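Local coordinates for L protein (CAS virus, PDB 5MV0) that probably cleaves capped host RNA through its N-terminal cap-snatching endonuclease domain to supply primers for viral transcription, at residues 101-106 with 122-127; 157-162 with 196-201; 167-170 with 174-177. All coordinates share one frame; numbering follows the deposited sequence.

Interaction 1: 101-106 with 122-127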
# COMPACT_ATOMS: atom_id res chain seq x y z
N VAL B 101 23.26 13.73 -6.05
CA VAL B 101 22.79 12.53 -6.73
C VAL B 101 23.17 11.32 -5.89
O VAL B 101 24.22 11.28 -5.25
CB VAL B 101 23.33 12.38 -8.17
CG1 VAL B 101 22.75 13.44 -9.09
CG2 VAL B 101 24.87 12.40 -8.17
N LEU B 102 22.30 10.31 -5.91
CA LEU B 102 22.46 9.11 -5.12
C LEU B 102 22.51 7.89 -6.04
O LEU B 102 21.70 7.78 -6.97
CB LEU B 102 21.31 8.95 -4.12
CG LEU B 102 21.16 7.54 -3.53
CD1 LEU B 102 22.29 7.26 -2.55
CD2 LEU B 102 19.79 7.37 -2.88
N GLU B 103 23.46 7.00 -5.78
CA GLU B 103 23.49 5.66 -6.35
C GLU B 103 23.47 4.68 -5.19
O GLU B 103 24.41 4.63 -4.39
CB GLU B 103 24.73 5.45 -7.22
CG GLU B 103 24.82 6.35 -8.46
CD GLU B 103 23.80 5.99 -9.53
OE1 GLU B 103 23.16 4.92 -9.40
OE2 GLU B 103 23.65 6.77 -10.49
N ALA B 104 22.39 3.89 -5.10
CA ALA B 104 22.21 2.98 -3.97
C ALA B 104 22.12 1.55 -4.48
O ALA B 104 21.50 1.27 -5.51
CB ALA B 104 20.94 3.33 -3.18
N SER B 105 22.72 0.63 -3.73
CA SER B 105 22.68 -0.77 -4.11
C SER B 105 22.89 -1.62 -2.87
O SER B 105 23.35 -1.13 -1.83
CB SER B 105 23.75 -1.09 -5.16
OG SER B 105 25.03 -0.94 -4.56
N THR B 106 22.58 -2.90 -2.99
CA THR B 106 22.94 -3.89 -2.00
C THR B 106 23.88 -4.90 -2.63
O THR B 106 23.69 -5.30 -3.78
CB THR B 106 21.71 -4.61 -1.39
OG1 THR B 106 21.03 -5.35 -2.42
CG2 THR B 106 20.75 -3.60 -0.78
N LEU B 122 32.15 5.83 -11.25
CA LEU B 122 32.85 6.08 -12.51
C LEU B 122 31.91 6.58 -13.60
O LEU B 122 32.38 7.20 -14.56
CB LEU B 122 33.57 4.82 -12.97
CG LEU B 122 34.93 4.55 -12.33
CD1 LEU B 122 35.45 3.18 -12.75
CD2 LEU B 122 35.94 5.65 -12.68
N LYS B 123 30.60 6.32 -13.49
CA LYS B 123 29.66 6.83 -14.49
C LYS B 123 29.76 8.34 -14.61
O LYS B 123 29.50 8.89 -15.69
CB LYS B 123 28.22 6.46 -14.13
CG LYS B 123 27.92 4.99 -13.95
CD LYS B 123 26.39 4.76 -13.88
CE LYS B 123 25.76 5.52 -12.72
NZ LYS B 123 24.30 5.18 -12.58
N TYR B 124 30.11 9.02 -13.52
CA TYR B 124 29.99 10.46 -13.40
C TYR B 124 31.26 11.22 -13.79
O TYR B 124 31.36 12.42 -13.50
CB TYR B 124 29.58 10.82 -11.97
CG TYR B 124 28.16 10.40 -11.62
CD1 TYR B 124 27.10 11.27 -11.83
CD2 TYR B 124 27.89 9.14 -11.09
CE1 TYR B 124 25.81 10.90 -11.52
CE2 TYR B 124 26.59 8.76 -10.78
CZ TYR B 124 25.56 9.65 -11.00
OH TYR B 124 24.25 9.29 -10.69
N SER B 125 32.22 10.56 -14.44
CA SER B 125 33.48 11.21 -14.79
C SER B 125 33.26 12.53 -15.52
O SER B 125 32.52 12.59 -16.51
CB SER B 125 34.33 10.28 -15.65
OG SER B 125 34.74 9.14 -14.91
N GLY B 126 33.89 13.59 -15.01
CA GLY B 126 33.86 14.89 -15.65
C GLY B 126 32.73 15.80 -15.21
O GLY B 126 32.86 17.02 -15.34
N VAL B 127 31.63 15.25 -14.69
CA VAL B 127 30.44 16.04 -14.42
C VAL B 127 30.71 17.06 -13.32
O VAL B 127 30.34 18.24 -13.43
CB VAL B 127 29.26 15.13 -14.05
CG1 VAL B 127 28.05 15.95 -13.64
CG2 VAL B 127 28.94 14.21 -15.21
O HOH W 1 24.50 2.81 -11.38

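Interaction 2: 157-162 with 196-201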
# COMPACT_ATOMS: atom_id res chain seq x y z
N LEU B 157 9.73 -9.01 5.94
CA LEU B 157 9.14 -8.99 4.60
C LEU B 157 10.20 -8.81 3.52
O LEU B 157 10.11 -9.42 2.45
CB LEU B 157 8.07 -7.90 4.52
CG LEU B 157 6.85 -8.09 5.43
CD1 LEU B 157 5.83 -6.95 5.23
CD2 LEU B 157 6.19 -9.45 5.16
N LEU B 158 11.22 -7.97 3.77
CA LEU B 158 12.36 -7.90 2.86
C LEU B 158 13.02 -9.25 2.71
O LEU B 158 13.46 -9.62 1.61
CB LEU B 158 13.39 -6.89 3.35
CG LEU B 158 13.32 -5.42 2.94
CD1 LEU B 158 13.49 -5.24 1.41
CD2 LEU B 158 12.03 -4.82 3.42
N PHE B 159 13.17 -9.97 3.83
CA PHE B 159 13.72 -11.31 3.78
C PHE B 159 12.87 -12.24 2.92
O PHE B 159 13.39 -13.00 2.11
CB PHE B 159 13.84 -11.89 5.20
CG PHE B 159 14.10 -13.37 5.20
CD1 PHE B 159 15.37 -13.86 4.89
CD2 PHE B 159 13.07 -14.28 5.42
CE1 PHE B 159 15.61 -15.23 4.83
CE2 PHE B 159 13.30 -15.65 5.37
CZ PHE B 159 14.57 -16.13 5.09
N GLU B 160 11.54 -12.20 3.11
CA GLU B 160 10.67 -13.11 2.36
C GLU B 160 10.70 -12.82 0.87
O GLU B 160 10.55 -13.76 0.07
CB GLU B 160 9.23 -13.02 2.89
CG GLU B 160 9.07 -13.55 4.29
CD GLU B 160 9.36 -15.04 4.40
OE1 GLU B 160 9.13 -15.77 3.42
OE2 GLU B 160 9.85 -15.48 5.46
N LEU B 161 10.87 -11.56 0.47
CA LEU B 161 11.03 -11.27 -0.96
C LEU B 161 12.20 -12.06 -1.52
O LEU B 161 12.11 -12.64 -2.61
CB LEU B 161 11.27 -9.78 -1.19
CG LEU B 161 10.14 -8.79 -0.93
CD1 LEU B 161 10.64 -7.41 -1.33
CD2 LEU B 161 8.90 -9.20 -1.75
N LEU B 162 13.29 -12.10 -0.77
CA LEU B 162 14.51 -12.77 -1.22
C LEU B 162 14.36 -14.29 -1.17
O LEU B 162 14.68 -14.99 -2.14
CB LEU B 162 15.67 -12.30 -0.35
CG LEU B 162 17.06 -12.93 -0.58
CD1 LEU B 162 17.62 -12.49 -1.93
CD2 LEU B 162 18.00 -12.55 0.58
N PHE B 196 19.82 -18.24 11.10
CA PHE B 196 19.25 -19.57 10.91
C PHE B 196 17.77 -19.62 11.27
O PHE B 196 17.01 -20.36 10.64
CB PHE B 196 20.05 -20.57 11.76
CG PHE B 196 19.56 -21.99 11.68
CD1 PHE B 196 19.94 -22.81 10.63
CD2 PHE B 196 18.75 -22.52 12.68
CE1 PHE B 196 19.51 -24.12 10.56
CE2 PHE B 196 18.31 -23.83 12.62
CZ PHE B 196 18.69 -24.63 11.56
N LYS B 197 17.34 -18.84 12.27
CA LYS B 197 15.94 -18.90 12.66
C LYS B 197 15.05 -18.29 11.59
O LYS B 197 14.01 -18.87 11.23
CB LYS B 197 15.73 -18.19 14.00
CG LYS B 197 14.26 -18.18 14.46
CD LYS B 197 14.13 -17.71 15.91
CE LYS B 197 12.68 -17.79 16.39
NZ LYS B 197 11.91 -16.60 15.91
N THR B 198 15.44 -17.14 11.05
CA THR B 198 14.71 -16.53 9.95
C THR B 198 14.68 -17.46 8.74
O THR B 198 13.64 -17.62 8.09
CB THR B 198 15.35 -15.19 9.60
OG1 THR B 198 15.35 -14.34 10.77
CG2 THR B 198 14.59 -14.49 8.47
N LEU B 199 15.82 -18.09 8.44
CA LEU B 199 15.93 -18.93 7.25
C LEU B 199 15.03 -20.15 7.31
O LEU B 199 14.59 -20.64 6.27
CB LEU B 199 17.39 -19.36 7.06
CG LEU B 199 18.32 -18.34 6.40
CD1 LEU B 199 19.79 -18.64 6.69
CD2 LEU B 199 18.06 -18.31 4.89
N THR B 200 14.76 -20.68 8.51
CA THR B 200 14.09 -21.96 8.64
C THR B 200 12.69 -21.88 9.22
O THR B 200 11.98 -22.89 9.23
CB THR B 200 14.93 -22.93 9.50
OG1 THR B 200 15.08 -22.42 10.84
CG2 THR B 200 16.31 -23.17 8.86
N SER B 201 12.26 -20.72 9.70
CA SER B 201 10.97 -20.63 10.35
C SER B 201 9.85 -20.54 9.32
O SER B 201 10.03 -20.01 8.22
CB SER B 201 10.92 -19.43 11.28
OG SER B 201 11.04 -18.24 10.52

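Interaction 3: 167-170 with 174-177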
# COMPACT_ATOMS: atom_id res chain seq x y z
N SER B 167 13.48 -19.39 -3.98
CA SER B 167 12.84 -20.70 -4.00
C SER B 167 12.14 -20.95 -5.33
O SER B 167 12.26 -22.03 -5.92
CB SER B 167 11.86 -20.80 -2.84
OG SER B 167 11.19 -22.04 -2.90
N ILE B 168 11.38 -19.96 -5.82
CA ILE B 168 10.75 -20.05 -7.13
C ILE B 168 11.79 -20.26 -8.22
O ILE B 168 11.69 -21.19 -9.03
CB ILE B 168 9.90 -18.80 -7.41
CG1 ILE B 168 8.62 -18.85 -6.57
CG2 ILE B 168 9.59 -18.66 -8.89
CD1 ILE B 168 7.91 -17.51 -6.48
N LEU B 169 12.80 -19.39 -8.27
CA LEU B 169 13.80 -19.44 -9.33
C LEU B 169 14.67 -20.70 -9.27
O LEU B 169 15.25 -21.09 -10.29
CB LEU B 169 14.69 -18.20 -9.27
CG LEU B 169 14.01 -16.83 -9.49
CD1 LEU B 169 14.92 -15.68 -9.06
CD2 LEU B 169 13.58 -16.64 -10.95
N SER B 170 14.78 -21.34 -8.10
CA SER B 170 15.64 -22.51 -7.94
C SER B 170 14.98 -23.82 -8.34
O SER B 170 15.66 -24.84 -8.40
CB SER B 170 16.10 -22.62 -6.48
OG SER B 170 16.98 -21.56 -6.19
N LYS B 174 15.23 -23.26 -15.95
CA LYS B 174 14.56 -22.52 -17.01
C LYS B 174 14.46 -21.02 -16.57
O LYS B 174 14.35 -20.15 -17.38
CB LYS B 174 13.18 -23.09 -17.42
CG LYS B 174 13.17 -23.81 -18.78
CD LYS B 174 12.13 -23.30 -19.83
CE LYS B 174 12.72 -22.95 -21.23
NZ LYS B 174 12.07 -22.14 -22.30
N SER B 175 14.52 -20.76 -15.26
CA SER B 175 14.55 -19.40 -14.74
C SER B 175 15.79 -18.64 -15.19
O SER B 175 15.80 -17.40 -15.09
CB SER B 175 14.47 -19.44 -13.22
OG SER B 175 15.61 -20.09 -12.70
N SER B 176 16.81 -19.33 -15.72
CA SER B 176 18.00 -18.66 -16.25
C SER B 176 17.68 -17.66 -17.35
O SER B 176 18.47 -16.75 -17.60
CB SER B 176 19.02 -19.69 -16.80
OG SER B 176 19.39 -20.64 -15.83
N GLN B 177 16.56 -17.84 -18.05
CA GLN B 177 16.16 -16.86 -19.06
C GLN B 177 15.64 -15.57 -18.44
O GLN B 177 15.49 -14.57 -19.15
CB GLN B 177 15.08 -17.45 -19.96
CG GLN B 177 15.57 -18.65 -20.75
CD GLN B 177 14.44 -19.38 -21.42
OE1 GLN B 177 14.26 -20.58 -21.22
NE2 GLN B 177 13.66 -18.67 -22.20

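Interaction 1: 101-106 with 122-127
E103 on strand 98-106 reaches across to K123 and Y124 in the turn between helices 110-122 and 127-133, and this charged cluster lies in the PD-(D/E)XK fold of the cap-snatching domain. With D88, which follows P87, and D120 close to E103, the grouping is consistent with the acidic residues and lysine of a PD-(D/E)XK nuclease site.

The polar contacts converge on one oxygen. K123 NZ donates to E103 OE2 at 2.7 Å, a bond that is also a salt bridge; it comes from above the carboxylate, 58° out of its plane. Y124 OH gives its proton to the same E103 OE2 at 2.6 Å, this time on the anti side and only 16° out of plane. The two donors therefore hold OE2 from different directions and limit rotation of the carboxylate. The bend of the K123 chain at chi3, -60°, turns its otherwise extended arm so that the amine meets the acid. A water links the other oxygen less surely: it accepts from K123 NZ at 2.7 Å and lies 3.2 Å from E103 OE1.

The apolar contacts run along the tyrosine. E103 CG passes 3.8 Å from Y124 CE2, while OE2 stays at the ring edge, near its plane. Two residues back on the strand, V101 points the same way and lays its CG2 obliquely against the ring. I140 of strand 137-145 and I85 and P87 from a loop pack on Y124 as well, so the ring is buried between sheet and loops while its hydroxyl serves the acid. On the V101 side the approach is an ordinary van der Waals one, with V101 CG2 3.8 Å from Y124 CE1.

Interaction 2: 157-162 with 196-201
The short C-terminal helix 196-200 packs on the long helix 155-170, part of the helical region of this endonuclease domain, through F159, T198 and L199. Between 157-162 and 196-201 there is no hydrogen bond; the contact is largely apolar and centres on the F159 ring.

The centre of the contact is a CH-pi interaction. T198 CG2 sits over the middle of one face of F159, 3.4 Å from the ring centroid and 10° off the ring normal, so the methyl meets all six ring carbons almost evenly. F159 gets there because its CG stands anti to the backbone N, chi1 167°, which swings the ring out from helix 155-170. On the threonine, the methyl is the branch turned to the ring, and OG1 is left to bond D195. The carbonyl of T198 joins in from the backbone, with its O 3.4 Å from F159 CE2.

L199 works on the rim instead. It sets out away from the other helix at CB, yet its branch curls back and puts CD2 in the plane of the ring at its edge, 3.9 Å from F159 CE1. Y194 makes an edge-to-face contact with F159, and L191 of helix 181-192 touches both F159 and L199, which buries the phenylalanine among three helices.

Polar links flank this apolar centre: K163 NZ bonds to L199 O, and R156 pairs with E160 while also reaching the hydroxyl of S201. Within the short helix itself, T200 OG1 donates to F196 O at 2.8 Å, approaching at a C=O...donor angle of 145° and tilted out of the carbonyl plane.

Interaction 3: 167-170 with 174-177
S175 meets L169 where the chain leaves helix 155-170 and turns into a 3-10 segment: a serine hydroxyl reaches back to a carbonyl close to the C-terminal end of the helix, and this bond holds the connection between helices 155-170 and 181-192 in the helical part of the domain. The two CA atoms, L169 CA and S175 CA, are 5.5 Å apart, so the chain has folded tightly back on itself, and the contact is made by this one pair of residues.

The polar part is a single short bond. S175 OG donates to L169 O at 2.6 Å, in the plane of the carbonyl and on one of its lone pairs, with a C=O...donor angle of 134°. The S175 hydroxyl occupies the position between its own backbone N and carbonyl carbon, chi1 64°, and this rotation directs it at the helix. S172 O is a further acceptor for the same hydroxyl, so its one proton may be divided between two carbonyls, one on the helix and one in the connecting turn.

The apolar part lies alongside. L169 CD2 touches S175 CB at 3.7 Å, and the leucine CB is a little more distant from the same methylene. The serine thus uses both atoms of its small side chain, carbon against the leucine branch and oxygen against the leucine backbone, and both residues are buried. Backbone bonding continues past it in the 3-10 pattern, Q177 N to K174 O at 3.3 Å.

Around this turn the helices of the domain close in. L169 rests on I42 and S175 on Y35, both of helix 34-57; I168 faces helix 4-20 at T7 and L10; S170 OG is bonded to Y184 OH on helix 181-192; and S176 O accepts from K64 NZ of the second subunit.

Overall arrangement
Along the chain interaction 1 comes first, and interactions 2 and 3 follow, with 167-170 and 174-177 both falling between the two halves of interaction 2. Interaction 1 ties the sheet, through strand 98-106, to the turn after helix 110-122. Its centre is 31 Å from that of interaction 2, across the middle of the chain, and 30 Å from that of interaction 3. Interactions 2 and 3 share helix 155-170, their centres 19 Å apart, and fasten later parts of the chain, a 3-10 turn and a short helix, to it. The probable nuclease site thus lies well away from the C-terminal helical packing, while interactions 1 and 3 both adjoin the second subunit.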